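Local structure of nitrate transport protein (Parabacteroides distasonis, 3HN0) at residues G133-G138 and N145-G150; Q137-G142 and R159-L164. The protein probably serves as the substrate-binding component of an ABC transporter, perhaps for nitrate or a related small solute. All coordinates share one frame; numbering follows the deposited sequence. Where two conformers were deposited one is given.

Contact 1 of 2, residues G133-G138 and N145-G150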
ATOM      1  N   GLY A 133     -13.236  -1.035 -23.115  1.00 16.85           N
ATOM      2  CA  GLY A 133     -14.258  -1.855 -23.778  1.00 17.37           C
ATOM      3  C   GLY A 133     -13.738  -2.449 -25.075  1.00 16.13           C
ATOM      4  O   GLY A 133     -14.018  -3.600 -25.398  1.00 15.04           O
ATOM      5  N   GLU A 134     -12.947  -1.659 -25.807  1.00 14.45           N
ATOM      6  CA  GLU A 134     -12.372  -2.103 -27.061  1.00 12.93           C
ATOM      7  C   GLU A 134     -11.306  -3.172 -26.864  1.00 15.25           C
ATOM      8  O   GLU A 134     -11.254  -4.138 -27.639  1.00 14.46           O
ATOM      9  CB  GLU A 134     -11.768  -0.953 -27.834  1.00 14.95           C
ATOM     10  CG  GLU A 134     -12.893  -0.097 -28.522  1.00 16.12           C
ATOM     11  CD  GLU A 134     -12.394   1.267 -28.994  1.00 27.77           C
ATOM     12  OE1 GLU A 134     -11.362   1.746 -28.505  1.00 27.09           O
ATOM     13  OE2 GLU A 134     -13.067   1.881 -29.851  1.00 43.14           O
ATOM     14  N   ILE A 135     -10.476  -2.974 -25.852  1.00 15.08           N
ATOM     15  CA  ILE A 135      -9.481  -3.969 -25.432  1.00 15.36           C
ATOM     16  C   ILE A 135     -10.163  -5.281 -25.050  1.00 13.09           C
ATOM     17  O   ILE A 135      -9.692  -6.346 -25.439  1.00 11.56           O
ATOM     18  CB  ILE A 135      -8.593  -3.482 -24.283  1.00 19.81           C
ATOM     19  CG1 ILE A 135      -7.613  -2.420 -24.822  1.00 20.20           C
ATOM     20  CG2 ILE A 135      -7.778  -4.681 -23.661  1.00 16.47           C
ATOM     21  CD1 ILE A 135      -6.660  -1.887 -23.833  1.00 29.97           C
ATOM     22  N   THR A 136     -11.263  -5.197 -24.303  1.00 12.72           N
ATOM     23  CA  THR A 136     -11.983  -6.412 -23.864  1.00 12.66           C
ATOM     24  C   THR A 136     -12.449  -7.184 -25.092  1.00 13.56           C
ATOM     25  O   THR A 136     -12.274  -8.396 -25.208  1.00 10.28           O
ATOM     26  CB  THR A 136     -13.180  -6.047 -22.956  1.00 14.67           C
ATOM     27  OG1 THR A 136     -12.699  -5.342 -21.787  1.00 16.11           O
ATOM     28  CG2 THR A 136     -13.939  -7.309 -22.525  1.00 14.62           C
ATOM     29  N   GLN A 137     -13.060  -6.471 -26.025  1.00 13.62           N
ATOM     30  CA  GLN A 137     -13.520  -7.099 -27.238  1.00 11.01           C
ATOM     31  C   GLN A 137     -12.345  -7.718 -28.017  1.00  8.03           C
ATOM     32  O   GLN A 137     -12.475  -8.800 -28.582  1.00 10.79           O
ATOM     33  CB  GLN A 137     -14.265  -6.030 -28.054  1.00 13.25           C
ATOM     34  CG  GLN A 137     -14.719  -6.496 -29.328  1.00 18.36           C
ATOM     35  CD  GLN A 137     -15.569  -7.680 -29.145  1.00 19.16           C
ATOM     36  OE1 GLN A 137     -16.362  -7.731 -28.190  1.00 31.97           O
ATOM     37  NE2 GLN A 137     -15.372  -8.687 -29.992  1.00 19.47           N
ATOM     38  N   GLY A 138     -11.215  -7.005 -28.109  1.00  8.89           N
ATOM     39  CA  GLY A 138     -10.016  -7.508 -28.756  1.00  9.49           C
ATOM     40  C   GLY A 138      -9.529  -8.801 -28.112  1.00  7.85           C
ATOM     41  O   GLY A 138      -9.098  -9.709 -28.794  1.00  8.12           O
ATOM     42  N   ASN A 145      -3.708 -10.800 -26.424  1.00 13.03           N
ATOM     43  CA  ASN A 145      -3.301 -11.839 -25.488  0.55 12.74           C
ATOM     44  C   ASN A 145      -2.738 -11.256 -24.186  1.00 13.08           C
ATOM     45  O   ASN A 145      -2.479 -11.972 -23.242  1.00 14.91           O
ATOM     46  CB  ASN A 145      -2.243 -12.736 -26.152  0.55 13.76           C
ATOM     47  CG  ASN A 145      -2.778 -13.454 -27.398  0.55 18.05           C
ATOM     48  OD1 ASN A 145      -3.916 -13.930 -27.415  0.55 29.12           O
ATOM     49  ND2 ASN A 145      -1.962 -13.530 -28.432  0.55 13.53           N
ATOM     50  N   ARG A 146      -2.504  -9.960 -24.158  1.00 13.65           N
ATOM     51  CA  ARG A 146      -1.949  -9.350 -22.958  1.00 15.22           C
ATOM     52  C   ARG A 146      -2.449  -7.921 -22.959  1.00 14.47           C
ATOM     53  O   ARG A 146      -2.407  -7.264 -24.000  1.00 14.81           O
ATOM     54  CB  ARG A 146      -0.422  -9.515 -23.036  1.00 19.06           C
ATOM     55  CG  ARG A 146       0.458  -8.703 -22.151  1.00 28.30           C
ATOM     56  CD  ARG A 146       1.953  -8.963 -22.540  1.00 27.49           C
ATOM     57  NE  ARG A 146       2.473 -10.178 -21.936  1.00 30.12           N
ATOM     58  CZ  ARG A 146       3.635 -10.752 -22.257  1.00 37.46           C
ATOM     59  NH1 ARG A 146       4.409 -10.240 -23.200  1.00 33.45           N
ATOM     60  NH2 ARG A 146       4.028 -11.845 -21.624  1.00 38.07           N
ATOM     61  N   ALA A 147      -2.973  -7.477 -21.804  1.00 13.76           N
ATOM     62  CA  ALA A 147      -3.588  -6.186 -21.701  1.00 11.61           C
ATOM     63  C   ALA A 147      -3.654  -5.708 -20.270  1.00 13.25           C
ATOM     64  O   ALA A 147      -3.420  -6.462 -19.333  1.00 14.56           O
ATOM     65  CB  ALA A 147      -5.020  -6.240 -22.312  1.00 10.43           C
ATOM     66  N   VAL A 148      -3.938  -4.420 -20.151  1.00 12.33           N
ATOM     67  CA  VAL A 148      -4.293  -3.844 -18.875  0.60 12.84           C
ATOM     68  C   VAL A 148      -5.761  -3.455 -18.885  1.00 15.82           C
ATOM     69  O   VAL A 148      -6.266  -2.930 -19.874  1.00 15.89           O
ATOM     70  CB  VAL A 148      -3.416  -2.645 -18.499  0.60 14.05           C
ATOM     71  CG1 VAL A 148      -1.999  -3.112 -18.130  0.60 11.77           C
ATOM     72  CG2 VAL A 148      -3.425  -1.618 -19.584  0.60 11.52           C
ATOM     73  N   LEU A 149      -6.434  -3.734 -17.764  1.00 13.97           N
ATOM     74  CA  LEU A 149      -7.875  -3.457 -17.592  1.00 12.73           C
ATOM     75  C   LEU A 149      -8.201  -3.105 -16.150  1.00 12.93           C
ATOM     76  O   LEU A 149      -7.563  -3.566 -15.236  1.00 14.07           O
ATOM     77  CB  LEU A 149      -8.732  -4.679 -17.989  1.00 12.74           C
ATOM     78  CG  LEU A 149      -8.821  -5.033 -19.464  1.00 14.47           C
ATOM     79  CD1 LEU A 149      -9.540  -6.405 -19.635  1.00 11.69           C
ATOM     80  CD2 LEU A 149      -9.487  -3.996 -20.322  1.00 14.70           C
ATOM     81  N   GLY A 150      -9.288  -2.357 -15.986  1.00 14.30           N
ATOM     82  CA  GLY A 150      -9.963  -2.153 -14.700  1.00 15.89           C
ATOM     83  C   GLY A 150     -11.411  -2.621 -14.815  1.00 14.47           C
ATOM     84  O   GLY A 150     -11.845  -3.066 -15.866  1.00 14.75           O
TER
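Ile135 points from helix 132-141 toward strand 146-149, and its two branches do separate jobs. CG2, anti to the backbone N (CG1 has chi1 -72°), meets the methyl of Ala147, with Ile135 CG2 and Ala147 CB 3.4 Å apart, closer than carbons usually pack. The same methyl also touches Leu149, at 3.8 Å from Ile135 CG2 to Leu149 CD2; here the two side chains lie alongside, pointing opposite ways. The other branch ends in Ile135 CD1, 4.1 Å from Val148 O, a buried carbonyl oxygen with no polar partner in the model. Leu149 also crosses Thr136 at about a right angle, with Thr136 OG1 3.8 Å from Leu149 CD2. That hydroxyl oxygen sits beside its own backbone N (chi1 -60°) and hydrogen-bonds to Ala132 O one turn back, so its polar need is met inside the helix. Helix and strand run roughly antiparallel, at 147°, with their axes 9.0 Å apart. The helix lies on one face of a small antiparallel sheet: Ala147 and Leu149 point at it, Val148 away. Strand 146-149 pairs with strand 87-90, its other side makes backbone hydrogen bonds to Tyr100, and helix 153-160 packs against Thr136 and Leu149 through Ala157.

Contact 2 of 2, residues Q137-G142 and R159-L164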
ATOM      1  N   GLN A 137     -13.060  -6.471 -26.025  1.00 13.62           N
ATOM      2  CA  GLN A 137     -13.520  -7.099 -27.238  1.00 11.01           C
ATOM      3  C   GLN A 137     -12.345  -7.718 -28.017  1.00  8.03           C
ATOM      4  O   GLN A 137     -12.475  -8.800 -28.582  1.00 10.79           O
ATOM      5  CB  GLN A 137     -14.265  -6.030 -28.054  1.00 13.25           C
ATOM      6  CG  GLN A 137     -14.719  -6.496 -29.328  1.00 18.36           C
ATOM      7  CD  GLN A 137     -15.569  -7.680 -29.145  1.00 19.16           C
ATOM      8  OE1 GLN A 137     -16.362  -7.731 -28.190  1.00 31.97           O
ATOM      9  NE2 GLN A 137     -15.372  -8.687 -29.992  1.00 19.47           N
ATOM     10  N   GLY A 138     -11.215  -7.005 -28.109  1.00  8.89           N
ATOM     11  CA  GLY A 138     -10.016  -7.508 -28.756  1.00  9.49           C
ATOM     12  C   GLY A 138      -9.529  -8.801 -28.112  1.00  7.85           C
ATOM     13  O   GLY A 138      -9.098  -9.709 -28.794  1.00  8.12           O
ATOM     14  N   ILE A 139      -9.640  -8.897 -26.801  1.00  9.67           N
ATOM     15  CA  ILE A 139      -9.244 -10.143 -26.122  1.00 10.68           C
ATOM     16  C   ILE A 139     -10.179 -11.285 -26.581  1.00  9.14           C
ATOM     17  O   ILE A 139      -9.729 -12.336 -27.037  1.00  9.59           O
ATOM     18  CB  ILE A 139      -9.320 -10.008 -24.568  1.00  9.47           C
ATOM     19  CG1 ILE A 139      -8.269  -9.043 -24.059  1.00  9.96           C
ATOM     20  CG2 ILE A 139      -9.172 -11.429 -23.906  1.00 10.49           C
ATOM     21  CD1 ILE A 139      -8.358  -8.673 -22.571  1.00 13.06           C
ATOM     22  N   LEU A 140     -11.478 -11.010 -26.521  1.00 10.14           N
ATOM     23  CA  LEU A 140     -12.481 -12.005 -26.839  1.00 10.69           C
ATOM     24  C   LEU A 140     -12.489 -12.435 -28.313  1.00  9.37           C
ATOM     25  O   LEU A 140     -12.791 -13.570 -28.628  1.00 11.15           O
ATOM     26  CB  LEU A 140     -13.873 -11.533 -26.378  1.00  7.93           C
ATOM     27  CG  LEU A 140     -13.943 -11.252 -24.886  1.00 13.35           C
ATOM     28  CD1 LEU A 140     -15.377 -10.915 -24.480  1.00 16.36           C
ATOM     29  CD2 LEU A 140     -13.403 -12.474 -24.111  1.00 13.14           C
ATOM     30  N   ALA A 141     -12.077 -11.533 -29.197  1.00  7.35           N
ATOM     31  CA  ALA A 141     -12.008 -11.831 -30.611  1.00  6.40           C
ATOM     32  C   ALA A 141     -10.721 -12.558 -30.987  1.00  6.78           C
ATOM     33  O   ALA A 141     -10.606 -13.025 -32.068  1.00  6.47           O
ATOM     34  CB  ALA A 141     -12.123 -10.555 -31.408  1.00  7.95           C
ATOM     35  N   GLY A 142      -9.752 -12.603 -30.070  1.00 11.44           N
ATOM     36  CA  GLY A 142      -8.481 -13.299 -30.332  1.00  8.65           C
ATOM     37  C   GLY A 142      -7.296 -12.445 -30.749  1.00 12.41           C
ATOM     38  O   GLY A 142      -6.232 -12.984 -31.028  1.00 16.47           O
ATOM     39  N   ARG A 159     -14.464 -13.557 -17.262  1.00  9.69           N
ATOM     40  CA  ARG A 159     -15.629 -14.433 -17.366  0.50 12.06           C
ATOM     41  C   ARG A 159     -15.696 -15.038 -18.776  1.00 12.00           C
ATOM     42  O   ARG A 159     -15.873 -16.236 -18.966  1.00 11.44           O
ATOM     43  CB  ARG A 159     -16.880 -13.588 -17.104  0.50 12.75           C
ATOM     44  CG  ARG A 159     -18.166 -14.339 -16.857  0.50 13.93           C
ATOM     45  CD  ARG A 159     -19.139 -13.469 -16.042  0.50 24.05           C
ATOM     46  NE  ARG A 159     -19.801 -12.471 -16.878  0.50 28.40           N
ATOM     47  CZ  ARG A 159     -19.603 -11.155 -16.817  0.50 23.03           C
ATOM     48  NH1 ARG A 159     -18.753 -10.612 -15.919  0.50 13.27           N
ATOM     49  NH2 ARG A 159     -20.302 -10.391 -17.651  0.50 19.48           N
ATOM     50  N   LYS A 160     -15.564 -14.169 -19.770  1.00 10.23           N
ATOM     51  CA  LYS A 160     -15.830 -14.608 -21.146  1.00  9.18           C
ATOM     52  C   LYS A 160     -14.664 -15.318 -21.819  1.00  9.79           C
ATOM     53  O   LYS A 160     -14.852 -15.955 -22.830  1.00  7.72           O
ATOM     54  CB  LYS A 160     -16.319 -13.412 -21.991  1.00 10.32           C
ATOM     55  CG  LYS A 160     -17.720 -12.908 -21.574  1.00 13.32           C
ATOM     56  CD  LYS A 160     -18.201 -11.729 -22.446  1.00 19.19           C
ATOM     57  CE  LYS A 160     -18.438 -12.114 -23.907  1.00 30.23           C
ATOM     58  NZ  LYS A 160     -18.804 -10.953 -24.820  1.00 37.15           N
ATOM     59  N   ASP A 161     -13.481 -15.240 -21.231  1.00 10.83           N
ATOM     60  CA  ASP A 161     -12.367 -16.026 -21.683  1.00 11.28           C
ATOM     61  C   ASP A 161     -11.763 -16.657 -20.463  1.00 11.56           C
ATOM     62  O   ASP A 161     -10.954 -16.037 -19.739  1.00 11.22           O
ATOM     63  CB  ASP A 161     -11.316 -15.170 -22.396  1.00 10.30           C
ATOM     64  CG  ASP A 161     -10.221 -16.019 -23.028  1.00 16.33           C
ATOM     65  OD1 ASP A 161     -10.003 -17.176 -22.580  1.00 15.59           O
ATOM     66  OD2 ASP A 161      -9.588 -15.539 -23.986  1.00 23.62           O
ATOM     67  N   SER A 162     -12.131 -17.910 -20.237  1.00 12.12           N
ATOM     68  CA  SER A 162     -11.720 -18.567 -19.019  1.00 15.67           C
ATOM     69  C   SER A 162     -10.267 -18.981 -18.960  1.00 16.11           C
ATOM     70  O   SER A 162      -9.849 -19.457 -17.905  1.00 20.88           O
ATOM     71  CB  SER A 162     -12.636 -19.764 -18.723  1.00 16.40           C
ATOM     72  OG  SER A 162     -12.321 -20.813 -19.590  1.00 13.75           O
ATOM     73  N   SER A 163      -9.543 -18.826 -20.080  0.60 15.26           N
ATOM     74  CA  SER A 163      -8.085 -18.937 -20.163  0.60 14.73           C
ATOM     75  C   SER A 163      -7.337 -17.719 -19.553  0.60 14.04           C
ATOM     76  O   SER A 163      -6.232 -17.861 -19.062  0.60 10.68           O
ATOM     77  CB  SER A 163      -7.631 -19.193 -21.614  0.60 18.95           C
ATOM     78  OG  SER A 163      -7.397 -18.029 -22.414  0.60 18.95           O
ATOM     79  N   LEU A 164      -7.995 -16.564 -19.526  1.00 11.18           N
ATOM     80  CA  LEU A 164      -7.365 -15.300 -19.178  1.00 10.48           C
ATOM     81  C   LEU A 164      -7.115 -15.313 -17.675  1.00 11.70           C
ATOM     82  O   LEU A 164      -7.949 -15.794 -16.926  1.00 11.22           O
ATOM     83  CB  LEU A 164      -8.298 -14.123 -19.541  1.00 10.11           C
ATOM     84  CG  LEU A 164      -7.678 -12.756 -19.551  1.00  9.64           C
ATOM     85  CD1 LEU A 164      -6.614 -12.601 -20.707  1.00  9.70           C
ATOM     86  CD2 LEU A 164      -8.830 -11.695 -19.619  1.00 12.23           C
TER
HETATM   87  O   HOH W   1     -10.871 -15.098 -26.435  1.00 37.19           O
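Asp161 OD1 takes two bonds from Ser163, both from the same face of the carboxylate: Ser163 OG at 2.7 Å on the syn side and Ser163 N at 3.0 Å on the anti side. As for the other oxygen, a water lies 2.8 Å from Asp161 OD2 and 3.0 Å from Ile139 O, linking the two segments, though not every acceptor around it can receive a proton. OD2 has a salt bridge to Lys91 as well, so this carboxylate is likely to stay charged. The bond from Ser163 N makes an Asx turn, set within a type I turn from Asp161 to Leu164 that leads out of helix 153-160, while helix 132-141 ends in a Schellman motif at Gly142, whose phi is positive. An alanine in place of Asp161 would probably leave Lys91 without its mate, break the water bridge and free the Ser163 hydroxyl to turn. Beside the carboxylate, Leu140 CD2 packs on Asp161 CB at 3.8 Å. Leu140 also crosses Lys160 at about a right angle; the lysine bends at chi3 (66°), and Lys160 CE comes within 3.3 Å of Leu140 CD1, a tight carbon pair. Deeper in, Ile139 CD1 reaches Leu164 CD2 at 4.3 Å.

Both contacts draw on helix 132-141, with centres about 8 Å apart, and neither has a direct hydrogen bond across. Contact 1 is wholly buried: it sets the helix on strand 146-149, largely through methyl groups. Contact 2, farther from the centre of the chain, joins the helix's C-terminal end to the end of helix 153-160 and the turn after it; there a water link, a carboxylate and a lysine's aliphatic chain enter beside the apolar groups. Ile139 connects the two, its CD1 lying 3.9 Å from Leu149 CD1, so the apolar packing on the strand continues toward Leu164. Strand 146-149 and helix 153-160 follow each other in sequence, and both pack against this one helix.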